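Local atomic coordinates of alpha-glucosidase (PDB entry 5HQA), a protein that hydrolyses alpha-glucosides as a chloride-activated family 97 glycoside hydrolase with a calcium ion in its active site. Residues A[265-270]-A[294-299]; A[350-355]-A[381-386]; A[372-377]-A[429-434]. One frame throughout, in Å; residues are numbered along the deposited sequence.

Contact 1. Residues A[265-270]-A[294-299]; sequences KYIGIW and KYYMDF. With AC1 (4,6-dideoxy-4-{[(1S,4R,5S,6S)-4,5,6-trihydroxy-3-(hydroxymethyl)cyclohex-2-en-1-yl]amino}-alpha-D-glucopyranose), chain B.
Ile-269 lays its CG1 over the middle of the Tyr-296 ring, 3.7 Å from the centroid and 14° off the ring normal, a CH-pi contact made by a branched aliphatic side chain on an aromatic face. The carbonyl of Gly-268 comes to the same ring obliquely, its O 3.2 Å from Tyr-296 CE2. Ile-267 reaches further along the helix. Its CG1 sits between the backbone N and the carbonyl carbon (chi1 61°), and CD1 meets the edge of the Phe-299 ring, 3.7 Å from CD2, as well as Tyr-296 CD2 at 3.9 Å. Tyr-296 OH is hydrogen-bonded to a water, which also accepts a hydrogen bond from Trp-270 N. A leucine in place of Tyr-296 would probably leave Ile-269 without its aromatic face and the water without its phenol partner. Beyond the strand, Trp-270 NE1 donates to O3B of the bound acarbose unit at 3.1 Å and more weakly to O4. Segments 265-269 and 294-299, on strand 264-269 of the parallel barrel sheet and on helix 290-303, run nearly antiparallel, with Val-308 of strand 307-310 and Pro-534 of helix 534-538 also against Tyr-296.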
loop_
_atom_site.group_PDB
_atom_site.type_symbol
_atom_site.label_atom_id
_atom_site.label_comp_id
_atom_site.label_asym_id
_atom_site.label_seq_id
_atom_site.Cartn_x
_atom_site.Cartn_y
_atom_site.Cartn_z
ATOM N N LYS A 265 -0.883 -4.976 -16.870
ATOM C CA LYS A 265 -1.406 -3.625 -17.010
ATOM C C LYS A 265 -2.855 -3.677 -17.464
ATOM O O LYS A 265 -3.270 -4.618 -18.146
ATOM C CB LYS A 265 -0.562 -2.821 -17.999
ATOM C CG LYS A 265 0.824 -2.497 -17.444
ATOM C CD LYS A 265 1.753 -1.973 -18.528
ATOM C CE LYS A 265 2.076 -3.072 -19.535
ATOM N NZ LYS A 265 3.225 -2.682 -20.384
ATOM N N TYR A 266 -3.635 -2.671 -17.069
ATOM C CA TYR A 266 -5.045 -2.662 -17.427
ATOM C C TYR A 266 -5.499 -1.246 -17.741
ATOM O O TYR A 266 -4.836 -0.264 -17.400
ATOM C CB TYR A 266 -5.919 -3.288 -16.319
ATOM C CG TYR A 266 -6.046 -2.503 -15.033
ATOM C CD1 TYR A 266 -5.004 -2.456 -14.109
ATOM C CD2 TYR A 266 -7.228 -1.847 -14.718
ATOM C CE1 TYR A 266 -5.127 -1.750 -12.918
ATOM C CE2 TYR A 266 -7.363 -1.144 -13.530
ATOM C CZ TYR A 266 -6.308 -1.098 -12.635
ATOM O OH TYR A 266 -6.444 -0.393 -11.463
ATOM N N ILE A 267 -6.634 -1.165 -18.434
ATOM C CA ILE A 267 -7.325 0.095 -18.669
ATOM C C ILE A 267 -8.726 -0.048 -18.095
ATOM O O ILE A 267 -9.085 -1.101 -17.558
ATOM C CB ILE A 267 -7.377 0.448 -20.164
ATOM C CG1 ILE A 267 -8.143 -0.635 -20.934
ATOM C CG2 ILE A 267 -5.961 0.639 -20.721
ATOM C CD1 ILE A 267 -8.172 -0.409 -22.439
ATOM N N GLY A 268 -9.538 0.996 -18.202
ATOM C CA GLY A 268 -10.859 0.847 -17.645
ATOM C C GLY A 268 -11.846 1.909 -18.047
ATOM O O GLY A 268 -11.467 3.047 -18.327
ATOM N N ILE A 269 -13.119 1.525 -18.107
ATOM C CA ILE A 269 -14.215 2.484 -18.119
ATOM C C ILE A 269 -14.306 2.986 -16.685
ATOM O O ILE A 269 -14.813 2.291 -15.798
ATOM C CB ILE A 269 -15.522 1.855 -18.603
ATOM C CG1 ILE A 269 -15.369 1.423 -20.060
ATOM C CG2 ILE A 269 -16.684 2.829 -18.449
ATOM C CD1 ILE A 269 -16.511 0.556 -20.585
ATOM N N TRP A 270 -13.735 4.165 -16.445
ATOM C CA TRP A 270 -13.389 4.593 -15.096
ATOM C C TRP A 270 -13.176 6.104 -15.034
ATOM O O TRP A 270 -13.985 6.823 -14.442
ATOM C CB TRP A 270 -12.136 3.851 -14.608
ATOM C CG TRP A 270 -11.755 4.292 -13.236
ATOM C CD1 TRP A 270 -12.408 3.993 -12.073
ATOM C CD2 TRP A 270 -10.660 5.150 -12.875
ATOM N NE1 TRP A 270 -11.786 4.608 -11.009
ATOM C CE2 TRP A 270 -10.714 5.327 -11.476
ATOM C CE3 TRP A 270 -9.646 5.789 -13.599
ATOM C CZ2 TRP A 270 -9.791 6.114 -10.784
ATOM C CZ3 TRP A 270 -8.731 6.574 -12.913
ATOM C CH2 TRP A 270 -8.811 6.730 -11.520
ATOM N N LYS A 294 -16.612 -3.309 -25.320
ATOM C CA LYS A 294 -15.956 -3.915 -26.475
ATOM C C LYS A 294 -14.943 -2.966 -27.097
ATOM O O LYS A 294 -13.883 -3.395 -27.568
ATOM C CB LYS A 294 -16.993 -4.334 -27.516
ATOM C CG LYS A 294 -17.821 -5.550 -27.131
ATOM C CD LYS A 294 -18.746 -5.969 -28.271
ATOM C CE LYS A 294 -19.390 -7.319 -27.980
ATOM N NZ LYS A 294 -20.290 -7.794 -29.079
ATOM N N TYR A 295 -15.260 -1.669 -27.121
ATOM C CA TYR A 295 -14.318 -0.689 -27.645
ATOM C C TYR A 295 -13.043 -0.658 -26.809
ATOM O O TYR A 295 -11.933 -0.621 -27.357
ATOM C CB TYR A 295 -14.986 0.685 -27.698
ATOM C CG TYR A 295 -14.042 1.860 -27.832
ATOM C CD1 TYR A 295 -13.569 2.266 -29.074
ATOM C CD2 TYR A 295 -13.652 2.585 -26.713
ATOM C CE1 TYR A 295 -12.714 3.352 -29.195
ATOM C CE2 TYR A 295 -12.801 3.666 -26.818
ATOM C CZ TYR A 295 -12.331 4.049 -28.059
ATOM O OH TYR A 295 -11.482 5.136 -28.148
ATOM N N TYR A 296 -13.178 -0.693 -25.482
ATOM C CA TYR A 296 -11.992 -0.728 -24.626
ATOM C C TYR A 296 -11.222 -2.035 -24.795
ATOM O O TYR A 296 -9.984 -2.035 -24.794
ATOM C CB TYR A 296 -12.390 -0.522 -23.161
ATOM C CG TYR A 296 -12.486 0.934 -22.744
ATOM C CD1 TYR A 296 -13.505 1.751 -23.220
ATOM C CD2 TYR A 296 -11.556 1.486 -21.865
ATOM C CE1 TYR A 296 -13.591 3.078 -22.836
ATOM C CE2 TYR A 296 -11.636 2.817 -21.475
ATOM C CZ TYR A 296 -12.655 3.603 -21.966
ATOM O OH TYR A 296 -12.740 4.924 -21.585
ATOM N N MET A 297 -11.929 -3.161 -24.940
ATOM C CA MET A 297 -11.236 -4.434 -25.126
ATOM C C MET A 297 -10.447 -4.449 -26.424
ATOM O O MET A 297 -9.331 -4.982 -26.470
ATOM C CB MET A 297 -12.229 -5.595 -25.096
ATOM C CG MET A 297 -12.681 -5.945 -23.690
ATOM S SD MET A 297 -14.171 -6.961 -23.704
ATOM C CE MET A 297 -13.597 -8.414 -22.921
ATOM N N ASP A 298 -11.013 -3.877 -27.492
ATOM C CA ASP A 298 -10.284 -3.770 -28.754
ATOM C C ASP A 298 -9.000 -2.978 -28.565
ATOM O O ASP A 298 -7.935 -3.371 -29.049
ATOM C CB ASP A 298 -11.155 -3.108 -29.825
ATOM C CG ASP A 298 -12.302 -3.993 -30.285
ATOM O OD1 ASP A 298 -12.204 -5.234 -30.150
ATOM O OD2 ASP A 298 -13.300 -3.441 -30.804
ATOM N N PHE A 299 -9.091 -1.848 -27.863
ATOM C CA PHE A 299 -7.910 -1.036 -27.591
ATOM C C PHE A 299 -6.895 -1.817 -26.769
ATOM O O PHE A 299 -5.698 -1.825 -27.082
ATOM C CB PHE A 299 -8.330 0.250 -26.867
ATOM C CG PHE A 299 -7.192 1.193 -26.568
ATOM C CD1 PHE A 299 -6.828 2.171 -27.482
ATOM C CD2 PHE A 299 -6.499 1.113 -25.361
ATOM C CE1 PHE A 299 -5.789 3.044 -27.206
ATOM C CE2 PHE A 299 -5.457 1.981 -25.083
ATOM C CZ PHE A 299 -5.102 2.952 -26.009
HETATM C C1 AC1 B . -15.332 9.603 -2.210
HETATM O O2 AC1 B . -13.652 9.354 -0.522
HETATM C C2 AC1 B . -14.312 8.658 -1.593
HETATM C C4A AC1 B . -13.930 4.284 -7.782
HETATM C C3 AC1 B . -13.327 8.157 -2.616
HETATM O O3 AC1 B . -12.334 7.326 -1.989
HETATM C C4 AC1 B . -14.057 7.425 -3.711
HETATM N N4A AC1 B . -13.151 6.646 -4.613
HETATM C C5 AC1 B . -14.736 8.581 -4.429
HETATM O O5 AC1 B . -15.810 9.102 -3.541
HETATM C C6 AC1 B . -15.338 8.233 -5.755
HETATM C C1B AC1 B . -13.577 5.222 -4.860
HETATM C C2B AC1 B . -12.442 4.445 -5.805
HETATM O O2B AC1 B . -11.162 4.677 -5.218
HETATM C C3B AC1 B . -12.532 4.846 -7.149
HETATM O O3B AC1 B . -11.450 4.339 -7.969
HETATM O O4 AC1 B . -14.107 4.786 -9.093
HETATM C C5B AC1 B . -15.086 4.614 -6.982
HETATM C C7B AC1 B . -14.872 5.079 -5.437
HETATM C C6B AC1 B . -16.420 3.958 -7.375
HETATM O O6B AC1 B . -16.361 2.618 -7.000
HETATM O O HOH W 1 -12.808 5.912 -18.709
#

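Contact 2. Residues A[350-355]-A[381-386]; sequences GVQLIG and NVSQVK. With AC1 (4,6-dideoxy-4-{[(1S,4R,5S,6S)-4,5,6-trihydroxy-3-(hydroxymethyl)cyclohex-2-en-1-yl]amino}-alpha-D-glucopyranose), chain B.
Gly-355 and the strand beginning at Gln-384 meet at the tight end of this contact. Gly-355 N donates to Gln-384 O at 2.9 Å, and Lys-386 N returns a bond to Gly-355 O. This is parallel pairing between neighbouring strands of the barrel, joined through helix 363-379 as a beta-alpha-beta unit. Glycine suits the place because a CB there would press on Val-385 CG2 and Val-382 CG1; as it is, Val-382 CG1 comes within 3.6 Å of Gly-355 N. Ile-354 lies side by side with Gln-384, its CG2 3.6 Å from Gln-384 O.

Toward residues 352 and 381 the two segments part, and water enters. One water bridges Leu-353 O and Ser-383 N, another Leu-353 N and Asn-381 O. On this looser, partly exposed side the amide of Gln-352 does the joining: NE2 gives one N-H to Asn-381 O at 2.8 Å and the other to Ser-383 OG at 3.0 Å, both partners near the amide plane, which should fix its rotation. Asn-381 takes the positive phi of the Schellman motif closing the helix.

From the tight end, the extended chain of Lys-386 carries NZ to a salt bridge with Glu-311 and to O3B of the acarbose unit, 2.8 Å away. The amine is thus held between a carboxylate and a ligand hydroxyl, and the pairing through Lys-386 N is likely to set where its side chain starts toward the sugar pocket.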
loop_
_atom_site.group_PDB
_atom_site.type_symbol
_atom_site.label_atom_id
_atom_site.label_comp_id
_atom_site.label_asym_id
_atom_site.label_seq_id
_atom_site.Cartn_x
_atom_site.Cartn_y
_atom_site.Cartn_z
ATOM N N GLY A 350 -8.780 -12.088 -26.070
ATOM C CA GLY A 350 -7.734 -12.351 -25.103
ATOM C C GLY A 350 -7.603 -11.303 -24.024
ATOM O O GLY A 350 -6.647 -11.353 -23.243
ATOM N N VAL A 351 -8.530 -10.351 -23.964
ATOM C CA VAL A 351 -8.539 -9.299 -22.955
ATOM C C VAL A 351 -9.602 -9.643 -21.929
ATOM O O VAL A 351 -10.743 -9.948 -22.292
ATOM C CB VAL A 351 -8.833 -7.930 -23.588
ATOM C CG1 VAL A 351 -8.929 -6.856 -22.494
ATOM C CG2 VAL A 351 -7.785 -7.598 -24.639
ATOM N N GLN A 352 -9.256 -9.583 -20.654
ATOM C CA GLN A 352 -10.236 -9.994 -19.665
ATOM C C GLN A 352 -11.047 -8.819 -19.148
ATOM O O GLN A 352 -10.594 -7.672 -19.147
ATOM C CB GLN A 352 -9.562 -10.717 -18.510
ATOM C CG GLN A 352 -9.465 -12.192 -18.801
ATOM C CD GLN A 352 -8.773 -12.894 -17.714
ATOM O OE1 GLN A 352 -7.591 -12.664 -17.492
ATOM N NE2 GLN A 352 -9.499 -13.735 -16.986
ATOM N N LEU A 353 -12.277 -9.116 -18.740
ATOM C CA LEU A 353 -13.047 -8.175 -17.946
ATOM C C LEU A 353 -12.529 -8.206 -16.513
ATOM O O LEU A 353 -12.318 -9.284 -15.947
ATOM C CB LEU A 353 -14.531 -8.537 -17.990
ATOM C CG LEU A 353 -15.491 -7.736 -17.114
ATOM C CD1 LEU A 353 -15.580 -6.296 -17.584
ATOM C CD2 LEU A 353 -16.864 -8.391 -17.129
ATOM N N ILE A 354 -12.293 -7.032 -15.937
ATOM C CA ILE A 354 -11.931 -6.917 -14.530
ATOM C C ILE A 354 -13.193 -6.518 -13.777
ATOM O O ILE A 354 -13.855 -5.537 -14.138
ATOM C CB ILE A 354 -10.787 -5.910 -14.327
ATOM C CG1 ILE A 354 -9.508 -6.478 -14.944
ATOM C CG2 ILE A 354 -10.588 -5.590 -12.860
ATOM C CD1 ILE A 354 -8.406 -5.467 -15.090
ATOM N N GLY A 355 -13.559 -7.312 -12.762
ATOM C CA GLY A 355 -14.806 -7.102 -12.056
ATOM C C GLY A 355 -14.732 -5.939 -11.080
ATOM O O GLY A 355 -13.661 -5.410 -10.771
ATOM N N ASN A 381 -15.196 -15.886 -16.665
ATOM C CA ASN A 381 -13.779 -15.738 -17.007
ATOM C C ASN A 381 -13.181 -14.448 -16.417
ATOM O O ASN A 381 -12.297 -13.822 -17.009
ATOM C CB ASN A 381 -13.595 -15.796 -18.536
ATOM C CG ASN A 381 -12.130 -15.826 -18.975
ATOM O OD1 ASN A 381 -11.282 -16.448 -18.322
ATOM N ND2 ASN A 381 -11.829 -15.141 -20.093
ATOM N N VAL A 382 -13.658 -14.022 -15.248
ATOM C CA VAL A 382 -13.124 -12.847 -14.557
ATOM C C VAL A 382 -12.127 -13.326 -13.507
ATOM O O VAL A 382 -12.484 -14.108 -12.618
ATOM C CB VAL A 382 -14.247 -12.008 -13.922
ATOM C CG1 VAL A 382 -13.667 -10.920 -13.005
ATOM C CG2 VAL A 382 -15.130 -11.379 -15.010
ATOM N N SER A 383 -10.875 -12.858 -13.604
ATOM C CA SER A 383 -9.803 -13.278 -12.705
ATOM C C SER A 383 -9.385 -12.233 -11.679
ATOM O O SER A 383 -8.708 -12.589 -10.709
ATOM C CB SER A 383 -8.555 -13.667 -13.508
ATOM O OG SER A 383 -8.784 -14.845 -14.251
ATOM N N GLN A 384 -9.730 -10.959 -11.874
ATOM C CA GLN A 384 -9.385 -9.893 -10.939
ATOM C C GLN A 384 -10.634 -9.074 -10.666
ATOM O O GLN A 384 -11.432 -8.837 -11.579
ATOM C CB GLN A 384 -8.271 -8.978 -11.482
ATOM C CG GLN A 384 -6.975 -9.722 -11.779
ATOM C CD GLN A 384 -5.870 -8.850 -12.403
ATOM O OE1 GLN A 384 -6.116 -7.723 -12.862
ATOM N NE2 GLN A 384 -4.639 -9.390 -12.426
ATOM N N VAL A 385 -10.806 -8.655 -9.412
ATOM C CA VAL A 385 -11.951 -7.851 -8.992
ATOM C C VAL A 385 -11.447 -6.685 -8.155
ATOM O O VAL A 385 -10.643 -6.875 -7.234
ATOM C CB VAL A 385 -12.978 -8.685 -8.200
ATOM C CG1 VAL A 385 -14.075 -7.792 -7.622
ATOM C CG2 VAL A 385 -13.585 -9.762 -9.100
ATOM N N LYS A 386 -11.899 -5.479 -8.497
ATOM C CA LYS A 386 -11.676 -4.291 -7.687
ATOM C C LYS A 386 -12.857 -4.137 -6.739
ATOM O O LYS A 386 -14.006 -4.103 -7.188
ATOM C CB LYS A 386 -11.538 -3.058 -8.582
ATOM C CG LYS A 386 -11.424 -1.738 -7.850
ATOM C CD LYS A 386 -11.287 -0.599 -8.862
ATOM C CE LYS A 386 -11.320 0.759 -8.178
ATOM N NZ LYS A 386 -11.294 1.839 -9.184
HETATM C C1 AC1 B . -15.332 9.603 -2.210
HETATM O O2 AC1 B . -13.652 9.354 -0.522
HETATM C C2 AC1 B . -14.312 8.658 -1.593
HETATM C C4A AC1 B . -13.930 4.284 -7.782
HETATM C C3 AC1 B . -13.327 8.157 -2.616
HETATM O O3 AC1 B . -12.334 7.326 -1.989
HETATM C C4 AC1 B . -14.057 7.425 -3.711
HETATM N N4A AC1 B . -13.151 6.646 -4.613
HETATM C C5 AC1 B . -14.736 8.581 -4.429
HETATM O O5 AC1 B . -15.810 9.102 -3.541
HETATM C C6 AC1 B . -15.338 8.233 -5.755
HETATM C C1B AC1 B . -13.577 5.222 -4.860
HETATM C C2B AC1 B . -12.442 4.445 -5.805
HETATM O O2B AC1 B . -11.162 4.677 -5.218
HETATM C C3B AC1 B . -12.532 4.846 -7.149
HETATM O O3B AC1 B . -11.450 4.339 -7.969
HETATM O O4 AC1 B . -14.107 4.786 -9.093
HETATM C C5B AC1 B . -15.086 4.614 -6.982
HETATM C C7B AC1 B . -14.872 5.079 -5.437
HETATM C C6B AC1 B . -16.420 3.958 -7.375
HETATM O O6B AC1 B . -16.361 2.618 -7.000
HETATM O O HOH W 2 -10.125 -10.464 -14.804
HETATM O O HOH W 3 -13.071 -11.904 -18.897
#

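Contact 3. Residues A[372-377]-A[429-434]; sequences DAFALY and HKISIN
Phe-374 sets its CB squarely over the imidazole of His-429, 3.6 Å from the ring centroid and only 6° off the normal. The flat ring makes a shallow seat for this methylene and lies close to the helix backbone, with His-429 CD2 3.7 Å from Phe-374 O. The two rings form an oblique pair, their planes 43° apart and their centroids 5.7 Å apart; it is CB that lies over the imidazole face. A histidine fits here because it offers a flat face to the helix while its ND1 hydrogen-bonds to Leu-425 O, a link back to the helix it follows.

Next along the chain, Ile-431 supplies the bump. Its CG1 stands anti to the carbonyl carbon (chi1 -68°), and CD1 at the end of the branch enters the hollow between two helix residues one turn apart, 3.8 Å from Phe-374 CD1 and 3.9 Å from Tyr-377 CB. The setting is the TIM-barrel-like catalytic domain, where helix 363-379 lies outside the parallel sheet and residues 429-434 lead from the end of helix 413-428 into strand 432-435. Lys-430, with positive phi, is the turning point of the Schellman motif that ends that helix.

Deeper in, Ile-433 crosses the phenylalanine at about a right angle, and its CD1 meets the tip of the ring, 4.1 Å from CZ. Asn-422 and Ala-426 of helix 413-428 also touch both Phe-374 and Ile-433. Tyr-377 turns its ring away from this segment, and its hydroxyl is hydrogen-bonded to His-356 N.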
loop_
_atom_site.group_PDB
_atom_site.type_symbol
_atom_site.label_atom_id
_atom_site.label_comp_id
_atom_site.label_asym_id
_atom_site.label_seq_id
_atom_site.Cartn_x
_atom_site.Cartn_y
_atom_site.Cartn_z
ATOM N N ASP A 372 -22.494 -15.750 -4.572
ATOM C CA ASP A 372 -23.101 -15.694 -5.900
ATOM C C ASP A 372 -22.324 -14.763 -6.830
ATOM O O ASP A 372 -22.199 -15.037 -8.032
ATOM C CB ASP A 372 -24.557 -15.237 -5.790
ATOM C CG ASP A 372 -25.448 -16.266 -5.103
ATOM O OD1 ASP A 372 -25.085 -17.461 -5.074
ATOM O OD2 ASP A 372 -26.523 -15.876 -4.601
ATOM N N ALA A 373 -21.805 -13.652 -6.295
ATOM C CA ALA A 373 -21.076 -12.696 -7.123
ATOM C C ALA A 373 -19.799 -13.312 -7.684
ATOM O O ALA A 373 -19.488 -13.145 -8.869
ATOM C CB ALA A 373 -20.758 -11.438 -6.312
ATOM N N PHE A 374 -19.048 -14.034 -6.848
ATOM C CA PHE A 374 -17.805 -14.635 -7.323
ATOM C C PHE A 374 -18.079 -15.826 -8.231
ATOM O O PHE A 374 -17.323 -16.065 -9.179
ATOM C CB PHE A 374 -16.920 -15.044 -6.135
ATOM C CG PHE A 374 -16.194 -13.881 -5.484
ATOM C CD1 PHE A 374 -15.755 -12.806 -6.238
ATOM C CD2 PHE A 374 -15.951 -13.873 -4.114
ATOM C CE1 PHE A 374 -15.091 -11.737 -5.644
ATOM C CE2 PHE A 374 -15.287 -12.804 -3.514
ATOM C CZ PHE A 374 -14.862 -11.734 -4.284
ATOM N N ALA A 375 -19.157 -16.570 -7.974
ATOM C CA ALA A 375 -19.534 -17.641 -8.890
ATOM C C ALA A 375 -19.839 -17.086 -10.274
ATOM O O ALA A 375 -19.425 -17.662 -11.288
ATOM C CB ALA A 375 -20.735 -18.407 -8.342
ATOM N N LEU A 376 -20.557 -15.962 -10.334
ATOM C CA LEU A 376 -20.836 -15.329 -11.620
ATOM C C LEU A 376 -19.542 -14.931 -12.315
ATOM O O LEU A 376 -19.358 -15.181 -13.512
ATOM C CB LEU A 376 -21.734 -14.108 -11.420
ATOM C CG LEU A 376 -21.888 -13.208 -12.652
ATOM C CD1 LEU A 376 -22.533 -13.963 -13.808
ATOM C CD2 LEU A 376 -22.688 -11.956 -12.310
ATOM N N TYR A 377 -18.625 -14.319 -11.568
ATOM C CA TYR A 377 -17.375 -13.882 -12.168
ATOM C C TYR A 377 -16.522 -15.067 -12.609
ATOM O O TYR A 377 -15.925 -15.033 -13.694
ATOM C CB TYR A 377 -16.628 -12.993 -11.186
ATOM C CG TYR A 377 -17.005 -11.537 -11.299
ATOM C CD1 TYR A 377 -17.667 -11.048 -12.426
ATOM C CD2 TYR A 377 -16.689 -10.645 -10.287
ATOM C CE1 TYR A 377 -17.996 -9.699 -12.535
ATOM C CE2 TYR A 377 -17.009 -9.306 -10.386
ATOM C CZ TYR A 377 -17.659 -8.834 -11.501
ATOM O OH TYR A 377 -17.957 -7.486 -11.566
ATOM N N HIS A 429 -12.140 -19.033 -5.920
ATOM C CA HIS A 429 -12.593 -18.867 -7.298
ATOM C C HIS A 429 -11.461 -18.496 -8.247
ATOM O O HIS A 429 -11.723 -18.145 -9.403
ATOM C CB HIS A 429 -13.693 -17.804 -7.357
ATOM C CG HIS A 429 -14.896 -18.149 -6.540
ATOM N ND1 HIS A 429 -14.955 -17.937 -5.179
ATOM C CD2 HIS A 429 -16.076 -18.718 -6.884
ATOM C CE1 HIS A 429 -16.125 -18.349 -4.723
ATOM N NE2 HIS A 429 -16.825 -18.821 -5.738
ATOM N N LYS A 430 -10.213 -18.573 -7.778
ATOM C CA LYS A 430 -9.036 -18.110 -8.519
ATOM C C LYS A 430 -9.199 -16.657 -8.965
ATOM O O LYS A 430 -8.866 -16.283 -10.094
ATOM C CB LYS A 430 -8.720 -19.036 -9.693
ATOM C CG LYS A 430 -8.245 -20.417 -9.216
ATOM C CD LYS A 430 -7.843 -21.331 -10.368
ATOM C CE LYS A 430 -7.477 -22.734 -9.870
ATOM N NZ LYS A 430 -6.891 -22.683 -8.502
ATOM N N ILE A 431 -9.687 -15.820 -8.049
ATOM C CA ILE A 431 -9.867 -14.390 -8.282
ATOM C C ILE A 431 -8.928 -13.622 -7.359
ATOM O O ILE A 431 -8.820 -13.943 -6.168
ATOM C CB ILE A 431 -11.334 -13.975 -8.065
ATOM C CG1 ILE A 431 -12.214 -14.584 -9.170
ATOM C CG2 ILE A 431 -11.473 -12.453 -7.984
ATOM C CD1 ILE A 431 -13.696 -14.370 -8.964
ATOM N N SER A 432 -8.242 -12.620 -7.914
ATOM C CA SER A 432 -7.394 -11.703 -7.167
ATOM C C SER A 432 -8.147 -10.412 -6.880
ATOM O O SER A 432 -9.021 -10.005 -7.650
ATOM C CB SER A 432 -6.113 -11.392 -7.941
ATOM O OG SER A 432 -5.347 -12.575 -8.100
ATOM N N ILE A 433 -7.776 -9.755 -5.775
ATOM C CA ILE A 433 -8.539 -8.646 -5.214
ATOM C C ILE A 433 -7.670 -7.396 -5.169
ATOM O O ILE A 433 -6.526 -7.440 -4.695
ATOM C CB ILE A 433 -9.078 -8.984 -3.813
ATOM C CG1 ILE A 433 -10.100 -10.119 -3.901
ATOM C CG2 ILE A 433 -9.724 -7.759 -3.170
ATOM C CD1 ILE A 433 -11.328 -9.767 -4.743
ATOM N N ASN A 434 -8.230 -6.288 -5.657
ATOM C CA ASN A 434 -7.658 -4.946 -5.584
ATOM C C ASN A 434 -8.616 -4.123 -4.729
ATOM O O ASN A 434 -9.717 -3.795 -5.180
ATOM C CB ASN A 434 -7.509 -4.380 -7.003
ATOM C CG ASN A 434 -7.287 -2.875 -7.044
ATOM O OD1 ASN A 434 -6.932 -2.244 -6.046
ATOM N ND2 ASN A 434 -7.477 -2.294 -8.232
#

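From the N terminus, contact 1 closes first, folding helix 290-303 back on strand 264-269 after a connection of 23 residues. Contact 2 then opens; before its second strand arrives, the chain passes through residues 372-377, so contacts 2 and 3 cross rather than nest. Contact 3 closes a longer loop, from helix 363-379 to the start of strand 432-435. All three reach the same parallel sheet. Strands 384-388 and 432-435 are neighbours in it, with Ser-432 probably hydrogen-bonded through its backbone to both Ser-383 and Val-385, while Met-297 and Tyr-266 of contact 1 touch Val-351 and Ile-354 of contact 2. Contacts 1 and 2 both also touch the bound acarbose unit.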